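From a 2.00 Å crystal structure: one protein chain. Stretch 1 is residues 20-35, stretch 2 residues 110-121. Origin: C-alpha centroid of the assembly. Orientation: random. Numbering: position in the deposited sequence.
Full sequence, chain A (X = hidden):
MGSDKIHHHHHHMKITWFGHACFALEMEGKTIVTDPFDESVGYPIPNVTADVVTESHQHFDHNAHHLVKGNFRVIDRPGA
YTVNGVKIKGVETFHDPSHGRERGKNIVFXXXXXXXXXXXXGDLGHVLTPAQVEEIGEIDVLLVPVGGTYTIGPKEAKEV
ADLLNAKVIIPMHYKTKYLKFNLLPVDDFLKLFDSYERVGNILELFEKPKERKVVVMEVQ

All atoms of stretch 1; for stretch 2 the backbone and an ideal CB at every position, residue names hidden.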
# COMPACT_ATOMS: atom_id res chain seq x y z
N HIS A 20 -3.01 -7.57 6.93
CA HIS A 20 -1.63 -7.23 7.01
C HIS A 20 -1.32 -6.18 5.90
O HIS A 20 -2.02 -5.20 5.84
CB HIS A 20 -0.76 -8.48 7.01
CG HIS A 20 -1.00 -9.38 8.20
ND1 HIS A 20 -0.61 -9.04 9.48
CD2 HIS A 20 -1.58 -10.60 8.30
CE1 HIS A 20 -0.95 -10.01 10.31
NE2 HIS A 20 -1.53 -10.97 9.62
N ALA A 21 -0.30 -6.35 5.07
CA ALA A 21 0.02 -5.34 4.01
C ALA A 21 -0.30 -5.93 2.61
O ALA A 21 0.19 -5.43 1.60
CB ALA A 21 1.49 -4.97 4.08
N CYS A 22 -1.10 -7.00 2.61
CA CYS A 22 -1.49 -7.75 1.40
C CYS A 22 -2.79 -7.29 0.75
O CYS A 22 -3.88 -7.46 1.27
CB CYS A 22 -1.61 -9.23 1.71
SG CYS A 22 -1.97 -10.18 0.21
N PHE A 23 -2.62 -6.67 -0.41
CA PHE A 23 -3.68 -6.19 -1.26
C PHE A 23 -3.58 -6.76 -2.66
O PHE A 23 -2.47 -6.96 -3.17
CB PHE A 23 -3.53 -4.67 -1.42
CG PHE A 23 -3.65 -3.90 -0.14
CD1 PHE A 23 -2.56 -3.78 0.72
CD2 PHE A 23 -4.82 -3.26 0.18
CE1 PHE A 23 -2.66 -3.06 1.90
CE2 PHE A 23 -4.92 -2.53 1.35
CZ PHE A 23 -3.84 -2.43 2.21
N ALA A 24 -4.72 -7.03 -3.27
CA ALA A 24 -4.77 -7.27 -4.72
C ALA A 24 -5.27 -5.99 -5.35
O ALA A 24 -6.34 -5.46 -4.95
CB ALA A 24 -5.67 -8.47 -5.11
N LEU A 25 -4.48 -5.47 -6.28
CA LEU A 25 -4.84 -4.34 -7.15
C LEU A 25 -5.15 -4.82 -8.55
O LEU A 25 -4.32 -5.46 -9.19
CB LEU A 25 -3.68 -3.33 -7.25
CG LEU A 25 -3.00 -2.95 -5.96
CD1 LEU A 25 -1.78 -2.07 -6.25
CD2 LEU A 25 -3.98 -2.24 -5.06
N GLU A 26 -6.33 -4.51 -9.03
CA GLU A 26 -6.69 -4.80 -10.40
C GLU A 26 -6.80 -3.53 -11.25
O GLU A 26 -7.55 -2.61 -10.93
CB GLU A 26 -7.98 -5.56 -10.45
CG GLU A 26 -7.90 -6.88 -9.72
CD GLU A 26 -9.26 -7.52 -9.50
OE1 GLU A 26 -10.05 -7.64 -10.47
OE2 GLU A 26 -9.54 -7.92 -8.35
N MSE A 27 -6.02 -3.51 -12.32
CA MSE A 27 -5.95 -2.39 -13.24
C MSE A 27 -5.41 -2.92 -14.58
O MSE A 27 -4.43 -3.66 -14.59
CB MSE A 27 -5.05 -1.28 -12.69
CG MSE A 27 -3.68 -1.75 -12.13
SE MSE A 27 -2.42 -0.27 -11.49
CE MSE A 27 -3.74 1.25 -11.06
N GLU A 28 -6.06 -2.54 -15.68
CA GLU A 28 -5.62 -2.90 -17.04
C GLU A 28 -5.82 -4.38 -17.37
O GLU A 28 -5.05 -4.92 -18.15
CB GLU A 28 -4.13 -2.56 -17.24
CG GLU A 28 -3.67 -1.21 -16.72
CD GLU A 28 -4.07 -0.06 -17.62
OE1 GLU A 28 -4.51 -0.31 -18.77
OE2 GLU A 28 -3.94 1.09 -17.16
N GLY A 29 -6.84 -5.03 -16.79
CA GLY A 29 -7.00 -6.49 -16.92
C GLY A 29 -5.82 -7.26 -16.31
O GLY A 29 -5.53 -8.37 -16.73
N LYS A 30 -5.10 -6.66 -15.35
CA LYS A 30 -4.00 -7.32 -14.68
C LYS A 30 -4.21 -7.24 -13.19
O LYS A 30 -4.97 -6.41 -12.73
CB LYS A 30 -2.65 -6.68 -15.03
CG LYS A 30 -2.29 -6.74 -16.53
CD LYS A 30 -2.31 -8.19 -17.08
CE LYS A 30 -2.09 -8.25 -18.62
NZ LYS A 30 -3.08 -9.16 -19.29
N THR A 31 -3.51 -8.08 -12.45
CA THR A 31 -3.60 -8.16 -11.02
C THR A 31 -2.25 -8.11 -10.40
O THR A 31 -1.35 -8.85 -10.76
CB THR A 31 -4.31 -9.50 -10.63
OG1 THR A 31 -5.67 -9.44 -11.04
CG2 THR A 31 -4.39 -9.68 -9.13
N ILE A 32 -2.10 -7.21 -9.44
CA ILE A 32 -0.88 -7.09 -8.65
C ILE A 32 -1.20 -7.49 -7.22
O ILE A 32 -2.23 -7.05 -6.68
CB ILE A 32 -0.39 -5.66 -8.68
CG1 ILE A 32 -0.05 -5.24 -10.12
CG2 ILE A 32 0.79 -5.50 -7.81
CD1 ILE A 32 -0.22 -3.79 -10.39
N VAL A 33 -0.38 -8.33 -6.62
CA VAL A 33 -0.50 -8.66 -5.20
C VAL A 33 0.73 -8.15 -4.44
O VAL A 33 1.88 -8.43 -4.81
CB VAL A 33 -0.75 -10.17 -4.97
CG1 VAL A 33 -0.91 -10.47 -3.42
CG2 VAL A 33 -1.98 -10.64 -5.71
N THR A 34 0.50 -7.34 -3.43
CA THR A 34 1.57 -6.85 -2.57
C THR A 34 1.71 -7.72 -1.36
O THR A 34 0.72 -8.15 -0.82
CB THR A 34 1.31 -5.46 -2.07
OG1 THR A 34 0.12 -5.47 -1.26
CG2 THR A 34 0.99 -4.56 -3.25
N ASP A 35 2.95 -7.95 -0.93
CA ASP A 35 3.26 -8.51 0.37
C ASP A 35 2.33 -9.64 0.84
O ASP A 35 1.67 -9.50 1.89
CB ASP A 35 3.22 -7.40 1.41
CG ASP A 35 4.39 -6.40 1.29
OD1 ASP A 35 5.17 -6.44 0.33
OD2 ASP A 35 4.59 -5.52 2.15
N UNK A 110 5.38 1.85 -6.52
CA UNK A 110 4.41 2.72 -7.12
C UNK A 110 3.87 2.04 -8.39
O UNK A 110 4.62 1.59 -9.23
CB UNK A 110 5.02 4.09 -7.43
N UNK A 111 2.56 1.97 -8.50
CA UNK A 111 1.89 1.36 -9.65
C UNK A 111 1.15 2.45 -10.42
O UNK A 111 0.36 3.23 -9.86
CB UNK A 111 0.93 0.26 -9.21
N UNK A 112 1.43 2.51 -11.72
CA UNK A 112 0.86 3.55 -12.57
C UNK A 112 0.02 2.84 -13.60
O UNK A 112 0.54 2.06 -14.39
CB UNK A 112 1.93 4.42 -13.22
N UNK A 113 -1.29 3.08 -13.56
CA UNK A 113 -2.21 2.36 -14.43
C UNK A 113 -3.59 2.96 -14.46
O UNK A 113 -4.15 3.32 -13.43
CB UNK A 113 -2.31 0.90 -13.99
N UNK A 114 -4.15 3.04 -15.67
CA UNK A 114 -5.44 3.69 -15.91
C UNK A 114 -5.44 5.15 -15.48
O UNK A 114 -6.42 5.62 -14.92
CB UNK A 114 -6.55 2.94 -15.17
N UNK A 115 -4.34 5.86 -15.77
CA UNK A 115 -4.14 7.21 -15.23
C UNK A 115 -4.40 7.36 -13.72
O UNK A 115 -4.95 8.37 -13.27
CB UNK A 115 -5.05 8.18 -15.98
N UNK A 116 -4.04 6.35 -12.94
CA UNK A 116 -4.12 6.40 -11.48
C UNK A 116 -2.77 5.89 -10.99
O UNK A 116 -2.25 4.91 -11.55
CB UNK A 116 -5.28 5.57 -10.93
N UNK A 117 -2.19 6.58 -10.00
CA UNK A 117 -0.96 6.16 -9.37
C UNK A 117 -1.26 5.69 -7.96
O UNK A 117 -1.82 6.42 -7.12
CB UNK A 117 0.07 7.29 -9.36
N UNK A 118 -0.89 4.45 -7.70
CA UNK A 118 -1.12 3.81 -6.43
C UNK A 118 0.22 3.58 -5.80
O UNK A 118 1.16 3.15 -6.50
CB UNK A 118 -1.90 2.50 -6.58
N UNK A 119 0.32 3.86 -4.50
CA UNK A 119 1.56 3.68 -3.72
C UNK A 119 1.38 2.83 -2.47
O UNK A 119 0.63 3.16 -1.57
CB UNK A 119 2.12 5.05 -3.31
N UNK A 120 2.18 1.78 -2.38
CA UNK A 120 2.22 0.95 -1.20
C UNK A 120 3.51 1.28 -0.47
O UNK A 120 4.62 1.00 -0.95
CB UNK A 120 2.13 -0.54 -1.55
N UNK A 121 3.38 1.81 0.72
CA UNK A 121 4.57 2.28 1.42
C UNK A 121 5.36 1.24 2.21
O UNK A 121 6.42 1.56 2.76
CB UNK A 121 4.16 3.40 2.38

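Two strand-turn-strand hairpins face each other here, and stretch 1 constrains those positions of stretch 2 that face it.

Position 110 lies beyond the reach of stretch 1, with extended backbone angles. Any residue at ease in a strand would do, and a beta-branched one is typical; it is Val110.

At position 111 the CB points toward stretch 1, and its ideal position lies 4.1 Å from SE of Met27, 4.4 Å from CD1 of Ile32 and 4.6 Å from CD1 of Leu25. An entirely apolar setting of this kind suits leucine, isoleucine, methionine or phenylalanine. The residue is Phe111, whose ring extends among these side chains: its CD2 is 3.6 Å from Leu25 CD1, its CE1 3.6 Å from Ile32 CG2, and its CZ reaches to 4.2 Å from Thr34 CG2.

Position 112 points away, so stretch 1 imposes little and a polar residue is acceptable. Glu112 uses the freedom within its own hairpin.

Position 113 is far more restrictive. Its backbone is extended, but an ideal CB pointing toward stretch 1 would stand 2.8 Å from Met27 SE, a clash. Glycine alone avoids it, and Gly113 lets the selenomethionine pack against the backbone, with Met27 CE 3.2 Å from Gly113 O.

At position 114 phi is positive, 59°, which favours glycine, asparagine or aspartate without excluding others. The CB points sideways, and stretch 1 offers the backbone N of Glu28, a donor that an acceptor on a flexible chain could reach. The carboxylate of Glu28 is also close, its OE2 3.8 Å from the ideal CB at 114, so lysine, arginine, asparagine or glutamine would be plausible too. The deposited residue is Glu114: its OE2 accepts a hydrogen bond from Glu28 N at 3.0 Å. The exchange is reciprocal, for Glu114 N donates to Glu28 OE2 at a very short 2.5 Å. The cost is a pair of like charges, with Glu28 OE2 and Glu114 OE1 4.2 Å apart.

Position 115 again has positive phi, 48°, and its CB would meet nothing of stretch 1. The backbone, rather than any neighbour, favours glycine, and Gly115 completes the turn.

Position 116 points toward stretch 1 but has only Met27 CE nearby, 4.6 Å from the ideal CB. A medium apolar side chain would fit; the side chain of Ile116 barely approaches stretch 1, and the closest contact is from its backbone, Ile116 O to Met27 CE at 4.0 Å.

Position 117 points away and could be polar; Lys117 forms a salt bridge from NZ to Glu112 OE2 at 2.7 Å.

Position 118 points toward Leu25 and Met27, calling for a compact apolar group. Val118 sets CG1 4.0 Å from Leu25 CD1 and CG2 4.0 Å from Met27 CE.

Position 119 points away, leaving the choice open; it is Cys119.

Position 120 faces Thr34 CG2, 4.5 Å from the ideal CB, while the carbonyl of Ala21 lies farther on. A long side chain ending in a donor would suit. His120 donates from NE2 to Ala21 O at 2.8 Å, nearly straight at 162°. That same oxygen also accepts from Thr34 OG1, which lies 3.4 Å from His120 CD2.

Position 121 is out of reach, with no demand from stretch 1; it is Leu121.

Stretch 2, residues 110-121: VFEGEGIKVCHL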
# COMPACT_ATOMS: atom_id res chain seq x y z
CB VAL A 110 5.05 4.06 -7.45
CG1 VAL A 110 4.03 5.01 -8.03
CG2 VAL A 110 5.64 4.69 -6.20
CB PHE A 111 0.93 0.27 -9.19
CG PHE A 111 1.54 -0.65 -8.19
CD1 PHE A 111 2.31 -1.73 -8.61
CD2 PHE A 111 1.38 -0.44 -6.84
CE1 PHE A 111 2.88 -2.57 -7.71
CE2 PHE A 111 1.96 -1.28 -5.93
CZ PHE A 111 2.72 -2.33 -6.36
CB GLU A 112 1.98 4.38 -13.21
CG GLU A 112 1.49 5.56 -14.04
CD GLU A 112 2.54 6.68 -14.21
OE1 GLU A 112 3.68 6.57 -13.69
OE2 GLU A 112 2.22 7.70 -14.87
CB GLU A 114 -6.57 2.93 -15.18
CG GLU A 114 -7.27 1.91 -16.06
CD GLU A 114 -7.42 0.58 -15.37
OE1 GLU A 114 -6.93 0.47 -14.22
OE2 GLU A 114 -8.02 -0.35 -15.98
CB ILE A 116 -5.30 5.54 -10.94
CG1 ILE A 116 -6.65 6.08 -11.45
CG2 ILE A 116 -5.31 5.54 -9.39
CD1 ILE A 116 -7.91 5.38 -10.89
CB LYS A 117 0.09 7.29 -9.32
CG LYS A 117 0.82 7.55 -10.62
CD LYS A 117 1.33 8.97 -10.65
CE LYS A 117 2.26 9.22 -11.81
NZ LYS A 117 1.50 9.54 -13.07
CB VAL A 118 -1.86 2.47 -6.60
CG1 VAL A 118 -2.14 1.82 -5.24
CG2 VAL A 118 -3.17 2.67 -7.38
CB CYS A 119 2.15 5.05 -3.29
SG CYS A 119 3.77 4.96 -2.49
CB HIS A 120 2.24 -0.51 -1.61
CG HIS A 120 2.12 -1.48 -0.48
ND1 HIS A 120 3.14 -1.71 0.42
CD2 HIS A 120 1.14 -2.36 -0.18
CE1 HIS A 120 2.75 -2.65 1.26
NE2 HIS A 120 1.56 -3.09 0.89
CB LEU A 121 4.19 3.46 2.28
CG LEU A 121 3.96 4.82 1.55
CD1 LEU A 121 3.40 5.82 2.55
CD2 LEU A 121 5.21 5.39 0.84
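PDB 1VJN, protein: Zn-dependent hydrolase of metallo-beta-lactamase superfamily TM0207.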